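Local coordinates for putative uncharacterized protein (Pseudomonas phage 201phi2-1, PDB 3R4V) that is of uncharacterised function but belongs to the phage tubulin-like proteins and holds guanosine-5'-diphosphate in its nucleotide-binding pocket, at residues 101-106 and 113-118. Sequence-based numbering, arbitrary orientation.
Sequences LITGQL and FVSFVV. With GDP (guanosine-5'-diphosphate), chain B.
Thr103 OG1 is gripped twice inside the protein: it hydrogen-bonds to Gly99 O, one turn back in helix 95-108, and accepts a bond of 2.8 Å from a water. That water lies 2.7 Å from Ser115 OG, to which it is also hydrogen-bonded, and so links helix to strand where the two hydroxyl oxygens, Thr103 OG1 and Ser115 OG, are 4.5 Å apart. Serine suits the strand position because its CB is directed toward the helix and its small hydroxymethyl group gives the water a polar partner. Threonine offers both a hydroxyl for the water and a methyl for the ring: with OG1 set beside the backbone N (chi1 -63°), CG2 is anti to that N and meets Phe113 CE1 at 3.6 Å, obliquely to the ring. Helix 95-108 connects the parallel strands 84-89 and 113-119 in a beta-alpha-beta unit of the tubulin-like nucleotide-binding fold, and segments 101-106 and 113-118 run nearly antiparallel, at 168°. At the start of the strand, Phe113 brings a broad, flat apolar surface against the helix. With CG between the backbone N and the carbonyl carbon (chi1 59°), its ring is placed against Thr103 and Leu106. Leucine, apolar and branched, can pack on the ring at two points in this buried contact: CB makes an off-centre CH-pi contact, 4.2 Å from the ring centroid, while CD1 lies over one face toward the rim. Ile148 of the adjoining strand 148-154 touches both Thr103 and Phe113. Further along strand 113-119, Val118 belongs to the guanosine-5'-diphosphate pocket, its CG1 methyl 3.7 Å from GDP N2.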
loop_
_atom_site.group_PDB
_atom_site.type_symbol
_atom_site.label_atom_id
_atom_site.label_comp_id
_atom_site.label_asym_id
_atom_site.label_seq_id
_atom_site.Cartn_x
_atom_site.Cartn_y
_atom_site.Cartn_z
ATOM N N LEU A 101 1.609 -3.320 -10.542
ATOM C CA LEU A 101 1.906 -2.999 -11.940
ATOM C C LEU A 101 2.032 -1.490 -12.126
ATOM O O LEU A 101 2.969 -1.011 -12.763
ATOM C CB LEU A 101 0.854 -3.570 -12.893
ATOM C CG LEU A 101 0.920 -5.095 -13.029
ATOM C CD1 LEU A 101 -0.281 -5.567 -13.825
ATOM C CD2 LEU A 101 2.230 -5.543 -13.694
ATOM N N ILE A 102 1.090 -0.739 -11.566
ATOM C CA ILE A 102 1.129 0.722 -11.691
ATOM C C ILE A 102 2.381 1.258 -10.991
ATOM O O ILE A 102 3.036 2.189 -11.483
ATOM C CB ILE A 102 -0.151 1.364 -11.147
ATOM C CG1 ILE A 102 -1.320 1.069 -12.086
ATOM C CG2 ILE A 102 0.017 2.891 -10.985
ATOM C CD1 ILE A 102 -2.665 1.349 -11.469
ATOM N N THR A 103 2.724 0.630 -9.871
ATOM C CA THR A 103 3.901 1.008 -9.082
ATOM C C THR A 103 5.163 0.845 -9.930
ATOM O O THR A 103 6.027 1.722 -9.952
ATOM C CB THR A 103 4.001 0.163 -7.810
ATOM O OG1 THR A 103 2.862 0.430 -6.983
ATOM C CG2 THR A 103 5.266 0.499 -7.024
ATOM N N GLY A 104 5.267 -0.282 -10.624
ATOM C CA GLY A 104 6.367 -0.490 -11.555
ATOM C C GLY A 104 6.450 0.622 -12.584
ATOM O O GLY A 104 7.535 1.104 -12.904
ATOM N N GLN A 105 5.299 1.033 -13.109
ATOM C CA GLN A 105 5.264 2.114 -14.097
ATOM C C GLN A 105 5.715 3.444 -13.482
ATOM O O GLN A 105 6.402 4.251 -14.132
ATOM C CB GLN A 105 3.859 2.248 -14.686
ATOM C CG GLN A 105 3.410 1.029 -15.489
ATOM C CD GLN A 105 4.296 0.765 -16.687
ATOM O OE1 GLN A 105 4.559 1.661 -17.493
ATOM N NE2 GLN A 105 4.772 -0.466 -16.807
ATOM N N LEU A 106 5.321 3.685 -12.240
ATOM C CA LEU A 106 5.757 4.902 -11.555
ATOM C C LEU A 106 7.272 4.892 -11.362
ATOM O O LEU A 106 7.929 5.926 -11.480
ATOM C CB LEU A 106 5.047 5.063 -10.205
ATOM C CG LEU A 106 3.536 5.261 -10.255
ATOM C CD1 LEU A 106 2.997 5.349 -8.831
ATOM C CD2 LEU A 106 3.207 6.531 -11.021
ATOM N N PHE A 113 7.255 8.348 -4.596
ATOM C CA PHE A 113 5.945 7.887 -4.165
ATOM C C PHE A 113 6.051 6.995 -2.939
ATOM O O PHE A 113 7.115 6.454 -2.636
ATOM C CB PHE A 113 5.214 7.163 -5.321
ATOM C CG PHE A 113 5.971 5.971 -5.854
ATOM C CD1 PHE A 113 5.790 4.711 -5.293
ATOM C CD2 PHE A 113 6.870 6.111 -6.908
ATOM C CE1 PHE A 113 6.493 3.599 -5.789
ATOM C CE2 PHE A 113 7.579 5.020 -7.404
ATOM C CZ PHE A 113 7.392 3.760 -6.841
ATOM N N VAL A 114 4.948 6.881 -2.211
ATOM C CA VAL A 114 4.817 5.880 -1.154
ATOM C C VAL A 114 3.512 5.125 -1.331
ATOM O O VAL A 114 2.614 5.597 -2.025
ATOM C CB VAL A 114 4.869 6.481 0.271
ATOM C CG1 VAL A 114 6.207 7.199 0.498
ATOM C CG2 VAL A 114 3.683 7.428 0.526
ATOM N N SER A 115 3.413 3.943 -0.721
ATOM C CA SER A 115 2.186 3.149 -0.834
ATOM C C SER A 115 1.603 2.871 0.534
ATOM O O SER A 115 2.323 2.819 1.522
ATOM C CB SER A 115 2.495 1.809 -1.504
ATOM O OG SER A 115 3.052 2.018 -2.793
ATOM N N PHE A 116 0.290 2.679 0.580
ATOM C CA PHE A 116 -0.381 2.240 1.785
ATOM C C PHE A 116 -1.011 0.883 1.472
ATOM O O PHE A 116 -1.902 0.795 0.617
ATOM C CB PHE A 116 -1.458 3.258 2.189
ATOM C CG PHE A 116 -0.883 4.510 2.798
ATOM C CD1 PHE A 116 -0.742 4.623 4.169
ATOM C CD2 PHE A 116 -0.429 5.534 1.990
ATOM C CE1 PHE A 116 -0.173 5.756 4.725
ATOM C CE2 PHE A 116 0.146 6.677 2.546
ATOM C CZ PHE A 116 0.262 6.785 3.900
ATOM N N VAL A 117 -0.531 -0.174 2.125
ATOM C CA VAL A 117 -0.955 -1.523 1.744
ATOM C C VAL A 117 -1.522 -2.247 2.955
ATOM O O VAL A 117 -1.055 -2.050 4.083
ATOM C CB VAL A 117 0.193 -2.338 1.106
ATOM C CG1 VAL A 117 0.637 -1.691 -0.220
ATOM C CG2 VAL A 117 1.359 -2.501 2.076
ATOM N N VAL A 118 -2.552 -3.059 2.725
ATOM C CA VAL A 118 -3.240 -3.728 3.827
ATOM C C VAL A 118 -2.871 -5.212 3.868
ATOM O O VAL A 118 -2.928 -5.907 2.847
ATOM C CB VAL A 118 -4.770 -3.577 3.687
ATOM C CG1 VAL A 118 -5.510 -4.500 4.650
ATOM C CG2 VAL A 118 -5.185 -2.141 3.924
HETATM P PB GDP B . -9.476 -7.036 -4.567
HETATM O O1B GDP B . -10.644 -6.222 -5.074
HETATM O O2B GDP B . -8.234 -6.191 -4.670
HETATM O O3B GDP B . -9.348 -8.327 -5.366
HETATM O O3A GDP B . -9.741 -7.473 -3.052
HETATM P PA GDP B . -10.249 -6.524 -1.856
HETATM O O1A GDP B . -11.684 -6.059 -2.038
HETATM O O2A GDP B . -9.308 -5.371 -1.653
HETATM O "O5'" GDP B . -10.184 -7.552 -0.660
HETATM C "C5'" GDP B . -8.973 -8.254 -0.330
HETATM C "C4'" GDP B . -8.960 -8.619 1.150
HETATM O "O4'" GDP B . -8.778 -7.432 1.933
HETATM C "C3'" GDP B . -10.270 -9.219 1.636
HETATM O "O3'" GDP B . -10.229 -10.640 1.551
HETATM C "C2'" GDP B . -10.339 -8.767 3.078
HETATM O "O2'" GDP B . -9.558 -9.628 3.907
HETATM C "C1'" GDP B . -9.630 -7.432 3.090
HETATM N N9 GDP B . -10.543 -6.288 2.876
HETATM C C8 GDP B . -11.603 -6.218 2.035
HETATM N N7 GDP B . -12.170 -4.985 2.075
HETATM C C5 GDP B . -11.449 -4.232 2.936
HETATM C C6 GDP B . -11.483 -2.840 3.436
HETATM O O6 GDP B . -12.359 -2.043 3.045
HETATM N N1 GDP B . -10.543 -2.467 4.325
HETATM C C2 GDP B . -9.584 -3.315 4.761
HETATM N N2 GDP B . -8.652 -2.887 5.652
HETATM N N3 GDP B . -9.494 -4.598 4.339
HETATM C C4 GDP B . -10.378 -5.096 3.445
HETATM O O HOH W 1 3.026 -0.197 -4.262
#